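Local coordinates for iron-regulated outer membrane protein (Neisseria meningitidis, PDB 4B7O), which is an outer-membrane, TonB-dependent iron transporter that probably takes up iron as a siderophore complex, at residues 120-125 and 169-174; 268-273 and 309-314; 435-440 and 472-477. All coordinates share one frame; numbering follows the deposited sequence.

Contact 1 (120-125 and 169-174); sequences KVDNAY and AKTVDA
Asp-122 grips Thr-171 with both oxygens of its carboxylate. OD2 of Asp-122 accepts from the hydroxyl OG1 of Thr-171 at 2.7 Å and uses its syn lone pair. OD1 of Asp-122 takes the backbone N of Thr-171 at 3.1 Å. The N-H of that second bond points almost straight at the oxygen (170°), yet the nitrogen stands 32° out of the carboxylate plane. Two bonds to one residue fix the rotation of the carboxylate. Thr-171 OG1 has a further partner in Lys-254 NZ of the barrel strand 246-259. Outside the contact, that ammonium also pairs with the carboxylate of Asp-173, so it probably steadies the local negative charge.

Backbone bonds join the strands as a parallel pair, with Val-121 bridged to Ala-169. Ala-169 N donates to Lys-120 O at 2.6 Å, and Asp-122 N donates to Ala-169 O at 3.0 Å. The latter oxygen is also approached by Val-121 CA at 3.3 Å, in a CA-H...O contact. Strand 118-121 is an outermost strand of the four-stranded mixed sheet of the plug, the domain that fills the barrel in TonB-dependent transporters. A type I' turn from Val-121 to Ala-124 then takes the chain out of the sheet.

One water ties the turn to the neighbouring strand: it accepts from Asn-123 N and donates to Ala-169 O at 3.0 Å.

Apolar contacts are few. Val-121 CB and Ala-169 CB lie 4.3 Å apart on the same face of the sheet. Val-121 CG2 meets Thr-171 CG2 at 3.9 Å, the two side chains crossing at about a right angle.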
loop_
_atom_site.group_PDB
_atom_site.type_symbol
_atom_site.label_atom_id
_atom_site.label_comp_id
_atom_site.label_asym_id
_atom_site.label_seq_id
_atom_site.Cartn_x
_atom_site.Cartn_y
_atom_site.Cartn_z
ATOM N N LYS A 120 0.278 -2.850 -4.838
ATOM C CA LYS A 120 0.349 -3.255 -6.218
ATOM C C LYS A 120 -1.031 -3.632 -6.602
ATOM O O LYS A 120 -1.682 -4.446 -5.902
ATOM C CB LYS A 120 1.263 -4.471 -6.382
ATOM C CG LYS A 120 2.641 -4.289 -5.768
ATOM C CD LYS A 120 3.587 -5.357 -6.348
ATOM C CE LYS A 120 4.949 -5.275 -5.683
ATOM N NZ LYS A 120 6.064 -5.966 -6.419
ATOM N N VAL A 121 -1.516 -3.067 -7.700
ATOM C CA VAL A 121 -2.800 -3.533 -8.150
ATOM C C VAL A 121 -2.683 -3.936 -9.565
ATOM O O VAL A 121 -2.157 -3.181 -10.363
ATOM C CB VAL A 121 -4.018 -2.578 -7.817
ATOM C CG1 VAL A 121 -3.603 -1.348 -7.009
ATOM C CG2 VAL A 121 -4.890 -2.265 -9.040
ATOM N N ASP A 122 -3.159 -5.143 -9.859
ATOM C CA ASP A 122 -2.875 -5.837 -11.110
ATOM C C ASP A 122 -1.409 -5.803 -11.564
ATOM O O ASP A 122 -1.111 -5.791 -12.764
ATOM C CB ASP A 122 -3.808 -5.333 -12.180
ATOM C CG ASP A 122 -5.245 -5.667 -11.875
ATOM O OD1 ASP A 122 -5.503 -6.787 -11.365
ATOM O OD2 ASP A 122 -6.122 -4.829 -12.147
ATOM N N ASN A 123 -0.498 -5.804 -10.593
ATOM C CA ASN A 123 0.900 -5.779 -10.923
ATOM C C ASN A 123 1.391 -4.457 -11.570
ATOM O O ASN A 123 2.242 -4.472 -12.444
ATOM C CB ASN A 123 1.269 -6.967 -11.836
ATOM C CG ASN A 123 2.711 -7.423 -11.607
ATOM O OD1 ASN A 123 3.220 -7.325 -10.490
ATOM N ND2 ASN A 123 3.373 -7.895 -12.660
ATOM N N ALA A 124 0.832 -3.328 -11.145
ATOM C CA ALA A 124 1.321 -2.039 -11.532
ATOM C C ALA A 124 1.377 -1.179 -10.299
ATOM O O ALA A 124 0.438 -1.132 -9.537
ATOM C CB ALA A 124 0.390 -1.424 -12.555
ATOM N N TYR A 125 2.465 -0.444 -10.136
ATOM C CA TYR A 125 2.647 0.344 -8.955
ATOM C C TYR A 125 3.783 1.327 -9.227
ATOM O O TYR A 125 4.673 1.098 -10.024
ATOM C CB TYR A 125 3.040 -0.585 -7.780
ATOM C CG TYR A 125 4.218 -1.557 -8.106
ATOM C CD1 TYR A 125 3.987 -2.797 -8.681
ATOM C CD2 TYR A 125 5.524 -1.222 -7.823
ATOM C CE1 TYR A 125 5.032 -3.673 -8.998
ATOM C CE2 TYR A 125 6.570 -2.095 -8.106
ATOM C CZ TYR A 125 6.301 -3.316 -8.695
ATOM O OH TYR A 125 7.322 -4.172 -8.971
ATOM N N ALA A 169 -3.031 -6.366 -4.796
ATOM C CA ALA A 169 -4.457 -6.523 -5.008
ATOM C C ALA A 169 -4.713 -6.887 -6.466
ATOM O O ALA A 169 -3.908 -6.584 -7.333
ATOM C CB ALA A 169 -5.178 -5.254 -4.606
ATOM N N LYS A 170 -5.789 -7.617 -6.729
ATOM C CA LYS A 170 -6.176 -7.879 -8.089
ATOM C C LYS A 170 -7.581 -7.385 -8.227
ATOM O O LYS A 170 -8.420 -7.602 -7.316
ATOM C CB LYS A 170 -6.133 -9.348 -8.459
ATOM C CG LYS A 170 -4.789 -10.021 -8.271
ATOM C CD LYS A 170 -4.957 -11.471 -8.681
ATOM C CE LYS A 170 -3.880 -12.318 -8.107
ATOM N NZ LYS A 170 -2.797 -12.370 -9.129
ATOM N N THR A 171 -7.854 -6.745 -9.366
ATOM C CA THR A 171 -9.151 -6.148 -9.573
ATOM C C THR A 171 -10.165 -7.271 -9.849
ATOM O O THR A 171 -9.788 -8.360 -10.254
ATOM C CB THR A 171 -9.109 -5.072 -10.692
ATOM O OG1 THR A 171 -8.628 -5.662 -11.916
ATOM C CG2 THR A 171 -8.194 -3.918 -10.280
ATOM N N VAL A 172 -11.436 -7.005 -9.624
ATOM C CA VAL A 172 -12.457 -8.010 -9.870
ATOM C C VAL A 172 -12.649 -8.299 -11.373
ATOM O O VAL A 172 -12.294 -7.490 -12.237
ATOM C CB VAL A 172 -13.777 -7.614 -9.142
ATOM C CG1 VAL A 172 -14.135 -6.194 -9.464
ATOM C CG2 VAL A 172 -14.913 -8.536 -9.540
ATOM N N ASP A 173 -13.177 -9.485 -11.651
ATOM C CA ASP A 173 -13.364 -10.093 -12.970
ATOM C C ASP A 173 -14.813 -10.510 -13.036
ATOM O O ASP A 173 -15.433 -10.798 -12.017
ATOM C CB ASP A 173 -12.614 -11.435 -12.983
ATOM C CG ASP A 173 -11.264 -11.318 -13.517
ATOM O OD1 ASP A 173 -10.772 -10.180 -13.705
ATOM O OD2 ASP A 173 -10.676 -12.367 -13.789
ATOM N N ALA A 174 -15.325 -10.662 -14.235
ATOM C CA ALA A 174 -16.677 -11.106 -14.439
ATOM C C ALA A 174 -16.886 -12.441 -13.763
ATOM O O ALA A 174 -17.942 -12.685 -13.175
ATOM C CB ALA A 174 -16.959 -11.207 -15.950
HETATM O O HOH W 1 -1.011 -6.881 -8.065
#

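Contact 2 (268-273 and 309-314); sequences LSHMED and SNTNLA. Unlike the reference sequence in segment 268-273: Glu-272 (reference Lys).
Leu-268 and Leu-313 touch methyl to methyl, CD1 of Leu-268 to CD1 of Leu-313, at 3.8 Å. They form a non-hydrogen-bonded pair of the antiparallel ladder. Both leucines are exposed, on the face that probably looks outward to the membrane.

Ser-269 turns to the other face. It makes a hydrogen-bonded pair with Asn-312: Ser-269 N donates to Asn-312 O, and Asn-312 N donates to Ser-269 O, each at 2.7 Å. Ser-269 OG rests 3.5 Å from Asn-312 CB. A water links the same OG to Asn-310 O, to which it donates.

His-270 returns to the leucine face. Its ND1 is hydrogen-bonded to Thr-311 OG1 at 3.1 Å, and either atom could be the donor. The hydroxyl lies at the ring edge, in plane. With CG swung opposite the backbone N (chi1 -175°), the ring's rotation about chi2 (78°) turns the ND1 edge to Thr-311. Glu-272 OE2 is also at the edge of this ring.

Strands 264-276 and 303-320 are neighbours in the wall of the transmembrane beta-barrel. Met-271 faces its interior, where the side chain packs on Val-139 and Leu-143 of the plug region. Its backbone pairs with Asn-310: Met-271 N to Asn-310 O is 2.9 Å, and Asn-310 N to Met-271 O is 2.8 Å.

Glu-272, where the reference sequence has lysine, bends at chi2 and brings OE2 to Ser-309. Ser-309 OG donates to Glu-272 OE2 at 2.7 Å. It comes from above the carboxylate plane, 61° out of it.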
loop_
_atom_site.group_PDB
_atom_site.type_symbol
_atom_site.label_atom_id
_atom_site.label_comp_id
_atom_site.label_asym_id
_atom_site.label_seq_id
_atom_site.Cartn_x
_atom_site.Cartn_y
_atom_site.Cartn_z
ATOM N N LEU A 268 -7.830 -6.569 -20.938
ATOM C CA LEU A 268 -7.574 -5.155 -21.037
ATOM C C LEU A 268 -8.425 -4.438 -20.033
ATOM O O LEU A 268 -9.653 -4.646 -19.953
ATOM C CB LEU A 268 -7.951 -4.654 -22.425
ATOM C CG LEU A 268 -7.716 -3.149 -22.566
ATOM C CD1 LEU A 268 -6.240 -2.864 -22.478
ATOM C CD2 LEU A 268 -8.195 -2.687 -23.921
ATOM N N SER A 269 -7.818 -3.557 -19.270
ATOM C CA SER A 269 -8.628 -2.963 -18.327
ATOM C C SER A 269 -8.333 -1.505 -18.078
ATOM O O SER A 269 -7.141 -1.033 -18.137
ATOM C CB SER A 269 -8.496 -3.775 -17.021
ATOM O OG SER A 269 -7.320 -3.383 -16.370
ATOM N N HIS A 270 -9.417 -0.824 -17.692
ATOM C CA HIS A 270 -9.299 0.563 -17.228
ATOM C C HIS A 270 -9.960 0.895 -15.931
ATOM O O HIS A 270 -11.132 0.598 -15.703
ATOM C CB HIS A 270 -9.718 1.566 -18.289
ATOM C CG HIS A 270 -9.486 2.950 -17.855
ATOM N ND1 HIS A 270 -8.256 3.518 -17.877
ATOM C CD2 HIS A 270 -10.347 3.881 -17.269
ATOM C CE1 HIS A 270 -8.330 4.744 -17.365
ATOM N NE2 HIS A 270 -9.622 4.969 -16.995
ATOM N N MET A 271 -9.211 1.550 -15.069
ATOM C CA MET A 271 -9.692 1.813 -13.738
ATOM C C MET A 271 -9.429 3.259 -13.305
ATOM O O MET A 271 -8.325 3.758 -13.543
ATOM C CB MET A 271 -8.993 0.854 -12.786
ATOM C CG MET A 271 -8.921 1.301 -11.359
ATOM S SD MET A 271 -8.218 -0.088 -10.411
ATOM C CE MET A 271 -7.071 0.869 -9.388
ATOM N N GLU A 272 -10.414 3.892 -12.645
ATOM C CA GLU A 272 -10.197 5.166 -11.952
ATOM C C GLU A 272 -10.685 5.141 -10.535
ATOM O O GLU A 272 -11.759 4.596 -10.268
ATOM C CB GLU A 272 -10.959 6.297 -12.606
ATOM C CG GLU A 272 -10.509 6.537 -14.026
ATOM C CD GLU A 272 -10.351 8.010 -14.377
ATOM O OE1 GLU A 272 -11.110 8.898 -13.840
ATOM O OE2 GLU A 272 -9.457 8.240 -15.228
ATOM N N ASP A 273 -9.946 5.791 -9.654
ATOM C CA ASP A 273 -10.271 5.868 -8.249
ATOM C C ASP A 273 -10.057 7.334 -7.891
ATOM O O ASP A 273 -8.957 7.852 -8.041
ATOM C CB ASP A 273 -9.305 4.991 -7.470
ATOM C CG ASP A 273 -9.785 4.673 -6.068
ATOM O OD1 ASP A 273 -10.483 5.478 -5.420
ATOM O OD2 ASP A 273 -9.444 3.580 -5.586
ATOM N N SER A 309 -5.386 6.389 -11.763
ATOM C CA SER A 309 -5.945 5.732 -12.947
ATOM C C SER A 309 -5.008 4.693 -13.433
ATOM O O SER A 309 -3.809 4.862 -13.343
ATOM C CB SER A 309 -6.122 6.726 -14.093
ATOM O OG SER A 309 -7.316 7.394 -13.821
ATOM N N ASN A 310 -5.555 3.649 -14.025
ATOM C CA ASN A 310 -4.749 2.533 -14.474
ATOM C C ASN A 310 -5.284 1.965 -15.775
ATOM O O ASN A 310 -6.447 1.549 -15.844
ATOM C CB ASN A 310 -4.771 1.445 -13.388
ATOM C CG ASN A 310 -3.595 0.495 -13.495
ATOM O OD1 ASN A 310 -2.629 0.754 -14.240
ATOM N ND2 ASN A 310 -3.651 -0.614 -12.742
ATOM N N THR A 311 -4.453 1.917 -16.800
ATOM C CA THR A 311 -4.800 1.158 -17.988
ATOM C C THR A 311 -3.884 -0.040 -18.118
ATOM O O THR A 311 -2.648 0.086 -18.158
ATOM C CB THR A 311 -4.662 2.035 -19.243
ATOM O OG1 THR A 311 -5.420 3.207 -18.998
ATOM C CG2 THR A 311 -5.229 1.346 -20.438
ATOM N N ASN A 312 -4.469 -1.216 -18.173
ATOM C CA ASN A 312 -3.644 -2.399 -17.979
ATOM C C ASN A 312 -3.946 -3.397 -19.027
ATOM O O ASN A 312 -5.131 -3.687 -19.320
ATOM C CB ASN A 312 -3.848 -3.042 -16.603
ATOM C CG ASN A 312 -2.663 -3.992 -16.224
ATOM O OD1 ASN A 312 -1.676 -3.589 -15.614
ATOM N ND2 ASN A 312 -2.752 -5.220 -16.629
ATOM N N LEU A 313 -2.874 -3.932 -19.596
ATOM C CA LEU A 313 -3.034 -5.052 -20.475
ATOM C C LEU A 313 -2.281 -6.219 -19.919
ATOM O O LEU A 313 -1.106 -6.093 -19.639
ATOM C CB LEU A 313 -2.476 -4.689 -21.833
ATOM C CG LEU A 313 -2.635 -5.685 -22.975
ATOM C CD1 LEU A 313 -4.091 -5.893 -23.365
ATOM C CD2 LEU A 313 -1.899 -5.119 -24.174
ATOM N N ALA A 314 -2.936 -7.355 -19.777
ATOM C CA ALA A 314 -2.255 -8.528 -19.166
ATOM C C ALA A 314 -2.479 -9.726 -20.008
ATOM O O ALA A 314 -3.593 -9.937 -20.496
ATOM C CB ALA A 314 -2.736 -8.815 -17.749
HETATM O O HOH W 2 -7.055 -1.264 -15.011
#

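Contact 3 (435-440 and 472-477); sequences YKLSNP and KTHDGK
Lys-472 NZ reaches across to two acceptors of 435-440. It donates to Ser-438 OG at 2.8 Å and, more weakly, to Asn-439 O at 2.8 Å. Bends at chi2 and chi3 (-118° and 92°) fold the lysine chain back toward the facing loop.

A backbone bond follows, from Ser-438 N to His-474 O at 3.1 Å. The donor sits well above the carbonyl plane.

Residues 473-477 make the tight connection between barrel strands 458-472 and 478-493, probably on the extracellular side. A type I turn runs from Thr-473 to Gly-476. Lys-477 O accepts from both N and OG1 of Thr-473, and Asp-475 OD1 takes Lys-477 N in an Asx turn.

Leu-437 lies over one face of the His-474 imidazole. Its CG is 3.9 Å from the ring centroid and 13° off the normal, a CH-pi contact. Thr-519 O at ND1 and Ile-526 N at NE2 hold this ring from its two nitrogens. Pro-440 CG packs on His-474 CB at 3.6 Å. Tyr-435 runs alongside Asp-475, CE1 of Tyr-435 touching CB of Asp-475 at 3.6 Å; the carboxylate's OD2 bonds to Ser-527 OG.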
loop_
_atom_site.group_PDB
_atom_site.type_symbol
_atom_site.label_atom_id
_atom_site.label_comp_id
_atom_site.label_asym_id
_atom_site.label_seq_id
_atom_site.Cartn_x
_atom_site.Cartn_y
_atom_site.Cartn_z
ATOM N N TYR A 435 18.070 28.633 -12.971
ATOM C CA TYR A 435 17.902 27.233 -13.404
ATOM C C TYR A 435 16.793 26.967 -14.422
ATOM O O TYR A 435 15.716 27.547 -14.346
ATOM C CB TYR A 435 17.709 26.325 -12.194
ATOM C CG TYR A 435 18.919 25.481 -11.836
ATOM C CD1 TYR A 435 19.403 24.509 -12.717
ATOM C CD2 TYR A 435 19.562 25.641 -10.592
ATOM C CE1 TYR A 435 20.502 23.732 -12.372
ATOM C CE2 TYR A 435 20.660 24.874 -10.241
ATOM C CZ TYR A 435 21.112 23.922 -11.122
ATOM O OH TYR A 435 22.207 23.165 -10.794
ATOM N N LYS A 436 17.057 26.071 -15.363
ATOM C CA LYS A 436 16.063 25.738 -16.346
ATOM C C LYS A 436 15.498 24.320 -16.163
ATOM O O LYS A 436 15.873 23.364 -16.870
ATOM C CB LYS A 436 16.606 25.932 -17.757
ATOM C CG LYS A 436 16.377 27.336 -18.347
ATOM C CD LYS A 436 16.798 28.525 -17.445
ATOM C CE LYS A 436 16.917 29.836 -18.218
ATOM N NZ LYS A 436 16.452 31.021 -17.450
ATOM N N LEU A 437 14.561 24.225 -15.220
ATOM C CA LEU A 437 13.965 22.964 -14.769
ATOM C C LEU A 437 13.156 22.231 -15.824
ATOM O O LEU A 437 12.466 22.848 -16.579
ATOM C CB LEU A 437 13.097 23.255 -13.570
ATOM C CG LEU A 437 13.868 23.249 -12.264
ATOM C CD1 LEU A 437 15.382 23.476 -12.379
ATOM C CD2 LEU A 437 13.225 24.226 -11.316
ATOM N N SER A 438 13.316 20.913 -15.901
ATOM C CA SER A 438 12.401 20.077 -16.679
ATOM C C SER A 438 11.755 18.964 -15.789
ATOM O O SER A 438 11.970 18.886 -14.549
ATOM C CB SER A 438 13.118 19.497 -17.898
ATOM O OG SER A 438 14.279 18.853 -17.471
ATOM N N ASN A 439 10.952 18.120 -16.421
ATOM C CA ASN A 439 10.253 17.061 -15.729
ATOM C C ASN A 439 11.175 15.937 -15.268
ATOM O O ASN A 439 11.780 15.246 -16.106
ATOM C CB ASN A 439 9.241 16.472 -16.675
ATOM C CG ASN A 439 8.053 17.357 -16.835
ATOM O OD1 ASN A 439 7.995 18.422 -16.214
ATOM N ND2 ASN A 439 7.078 16.913 -17.605
ATOM N N PRO A 440 11.227 15.699 -13.958
ATOM C CA PRO A 440 12.036 14.631 -13.386
ATOM C C PRO A 440 11.505 13.311 -13.835
ATOM O O PRO A 440 10.286 13.181 -14.038
ATOM C CB PRO A 440 11.840 14.793 -11.890
ATOM C CG PRO A 440 11.209 16.151 -11.723
ATOM C CD PRO A 440 10.361 16.300 -12.948
ATOM N N LYS A 472 16.616 11.066 -13.480
ATOM C CA LYS A 472 16.821 12.397 -14.037
ATOM C C LYS A 472 16.066 13.394 -13.200
ATOM O O LYS A 472 14.839 13.459 -13.254
ATOM C CB LYS A 472 16.398 12.413 -15.507
ATOM C CG LYS A 472 16.955 13.577 -16.336
ATOM C CD LYS A 472 15.833 14.468 -16.869
ATOM C CE LYS A 472 15.584 15.608 -15.881
ATOM N NZ LYS A 472 14.342 16.409 -16.082
ATOM N N THR A 473 16.799 14.130 -12.372
ATOM C CA THR A 473 16.198 15.103 -11.506
ATOM C C THR A 473 15.699 16.272 -12.343
ATOM O O THR A 473 15.867 16.275 -13.563
ATOM C CB THR A 473 17.226 15.661 -10.525
ATOM O OG1 THR A 473 18.553 15.401 -11.034
ATOM C CG2 THR A 473 17.039 15.061 -9.112
ATOM N N HIS A 474 15.096 17.272 -11.697
ATOM C CA HIS A 474 14.480 18.388 -12.432
ATOM C C HIS A 474 15.437 19.438 -12.868
ATOM O O HIS A 474 15.013 20.468 -13.331
ATOM C CB HIS A 474 13.317 19.047 -11.694
ATOM C CG HIS A 474 13.720 19.848 -10.498
ATOM N ND1 HIS A 474 12.811 20.444 -9.698
ATOM C CD2 HIS A 474 14.966 20.098 -9.929
ATOM C CE1 HIS A 474 13.427 21.060 -8.673
ATOM N NE2 HIS A 474 14.753 20.854 -8.809
ATOM N N ASP A 475 16.730 19.200 -12.707
ATOM C CA ASP A 475 17.727 20.098 -13.291
ATOM C C ASP A 475 18.440 19.429 -14.452
ATOM O O ASP A 475 19.531 19.837 -14.823
ATOM C CB ASP A 475 18.721 20.602 -12.232
ATOM C CG ASP A 475 19.389 19.462 -11.458
ATOM O OD1 ASP A 475 19.230 18.268 -11.858
ATOM O OD2 ASP A 475 20.092 19.773 -10.460
ATOM N N GLY A 476 17.821 18.400 -15.029
ATOM C CA GLY A 476 18.445 17.631 -16.113
ATOM C C GLY A 476 19.551 16.670 -15.701
ATOM O O GLY A 476 19.968 15.842 -16.503
ATOM N N LYS A 477 20.014 16.768 -14.451
ATOM C CA LYS A 477 21.131 15.945 -13.933
ATOM C C LYS A 477 20.763 14.482 -13.730
ATOM O O LYS A 477 19.802 14.147 -13.003
ATOM C CB LYS A 477 21.682 16.515 -12.630
ATOM C CG LYS A 477 22.798 15.658 -12.047
ATOM C CD LYS A 477 23.075 16.113 -10.617
ATOM C CE LYS A 477 24.455 15.714 -10.103
ATOM N NZ LYS A 477 24.527 16.256 -8.704
#

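Contacts 1 and 2 form part of the plug-barrel interface, and their centres are about 9 Å apart. Met-271 of contact 2 joins them. Its CE lies 3.8 Å from Val-121 CG2, and its SD lies 3.8 Å from Thr-171 CG2, so one barrel side chain touches both segments of contact 1. Asn-310 ND2 and Val-121 O also pack there, at 3.8 Å. Contact 3 is remote, at the surface. Its centre is about 33 Å from that of contact 1 and about 29 Å from that of contact 2, and its nearest atoms stay about 14 and 16 Å away. This is the apoprotein. The three contacts follow one another along the chain.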